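Local atomic coordinates of protein (superoxide dismutase) (Aquifex pyrophilus, PDB entry 1COJ), a protein that catalyses the dismutation of superoxide radicals to hydrogen peroxide and molecular oxygen, using one iron ion per subunit. Residues P96-A99 with L100-K103. Numbering follows the deposited sequence.
Sequences PSEA and LKKK
With chi1 at 61°, the hydroxyl of S97 stands between its own backbone N and carbonyl carbon, and S97 OG accepts a hydrogen bond from L100 N at 3.2 Å; this identifies S97 as the N-cap of helix 98-107. The first full turn follows at once: K101 N donates to S97 O over 2.9 Å, and K102 N and K103 N donate to the carbonyls of E98 and A99. K101 has CG anti to its carbonyl carbon (chi1 -69°) and is extended beyond it, a shape that runs the chain back toward the helix start. K101 CE lies 3.5 Å from P96 CG, beside P96 O. K101 NZ reaches E98 OE1 at 3.5 Å, a salt bridge whose hydrogen bond is weak. With an alanine at this position, the E98 carboxylate would probably lose this partner and the P96 ring the methylene chain lying against it. P96 CB also meets L100 CD2 at 3.9 Å, an apolar contact spanning the cap. At the domain surface, P96 packs on W190, S97 on N194, and L100 on N194 and F197 of helix 190-207, while K103 NZ turns away to a salt bridge with D107 and a hydrogen bond to G138 O, between strands 128-134 and 139-145.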
loop_
_atom_site.group_PDB
_atom_site.type_symbol
_atom_site.label_atom_id
_atom_site.label_comp_id
_atom_site.label_asym_id
_atom_site.label_seq_id
_atom_site.Cartn_x
_atom_site.Cartn_y
_atom_site.Cartn_z
ATOM N N PRO A 96 -8.277 -20.501 -28.239
ATOM C CA PRO A 96 -7.884 -19.122 -28.540
ATOM C C PRO A 96 -7.867 -18.913 -30.059
ATOM O O PRO A 96 -7.419 -19.782 -30.809
ATOM C CB PRO A 96 -6.486 -19.018 -27.922
ATOM C CG PRO A 96 -6.010 -20.443 -27.846
ATOM C CD PRO A 96 -7.241 -21.192 -27.454
ATOM N N SER A 97 -8.401 -17.784 -30.506
ATOM C CA SER A 97 -8.459 -17.470 -31.924
ATOM C C SER A 97 -7.073 -17.324 -32.540
ATOM O O SER A 97 -6.081 -17.108 -31.833
ATOM C CB SER A 97 -9.258 -16.185 -32.136
ATOM O OG SER A 97 -8.648 -15.084 -31.484
ATOM N N GLU A 98 -7.007 -17.423 -33.864
ATOM C CA GLU A 98 -5.736 -17.288 -34.563
ATOM C C GLU A 98 -5.173 -15.896 -34.335
ATOM O O GLU A 98 -3.974 -15.738 -34.110
ATOM C CB GLU A 98 -5.892 -17.566 -36.059
ATOM C CG GLU A 98 -6.256 -19.015 -36.382
ATOM C CD GLU A 98 -5.218 -20.026 -35.891
ATOM O OE1 GLU A 98 -5.590 -20.949 -35.129
ATOM O OE2 GLU A 98 -4.034 -19.909 -36.279
ATOM N N ALA A 99 -6.048 -14.898 -34.354
ATOM C CA ALA A 99 -5.639 -13.517 -34.133
ATOM C C ALA A 99 -5.015 -13.372 -32.746
ATOM O O ALA A 99 -3.973 -12.730 -32.592
ATOM C CB ALA A 99 -6.829 -12.583 -34.278
ATOM N N LEU A 100 -5.641 -13.986 -31.744
ATOM C CA LEU A 100 -5.131 -13.924 -30.379
ATOM C C LEU A 100 -3.777 -14.623 -30.278
ATOM O O LEU A 100 -2.831 -14.078 -29.702
ATOM C CB LEU A 100 -6.127 -14.547 -29.395
ATOM C CG LEU A 100 -5.672 -14.617 -27.933
ATOM C CD1 LEU A 100 -5.333 -13.224 -27.411
ATOM C CD2 LEU A 100 -6.754 -15.263 -27.080
ATOM N N LYS A 101 -3.673 -15.806 -30.876
ATOM C CA LYS A 101 -2.428 -16.562 -30.846
ATOM C C LYS A 101 -1.278 -15.797 -31.488
ATOM O O LYS A 101 -0.157 -15.811 -30.980
ATOM C CB LYS A 101 -2.594 -17.906 -31.548
ATOM C CG LYS A 101 -3.492 -18.888 -30.826
ATOM C CD LYS A 101 -3.674 -20.138 -31.673
ATOM C CE LYS A 101 -4.636 -21.110 -31.028
ATOM N NZ LYS A 101 -4.966 -22.235 -31.946
ATOM N N LYS A 102 -1.562 -15.107 -32.586
ATOM C CA LYS A 102 -0.534 -14.353 -33.290
ATOM C C LYS A 102 -0.014 -13.176 -32.471
ATOM O O LYS A 102 1.194 -12.923 -32.433
ATOM C CB LYS A 102 -1.057 -13.871 -34.646
ATOM C CG LYS A 102 0.018 -13.312 -35.575
ATOM C CD LYS A 102 1.129 -14.330 -35.847
ATOM C CE LYS A 102 0.599 -15.589 -36.535
ATOM N NZ LYS A 102 1.667 -16.613 -36.757
ATOM N N LYS A 103 -0.926 -12.461 -31.819
ATOM C CA LYS A 103 -0.559 -11.313 -30.994
ATOM C C LYS A 103 0.290 -11.776 -29.809
ATOM O O LYS A 103 1.304 -11.158 -29.475
ATOM C CB LYS A 103 -1.816 -10.605 -30.490
ATOM C CG LYS A 103 -1.563 -9.241 -29.859
ATOM C CD LYS A 103 -1.922 -8.125 -30.825
ATOM C CE LYS A 103 -1.692 -6.742 -30.224
ATOM N NZ LYS A 103 -0.255 -6.376 -30.168
#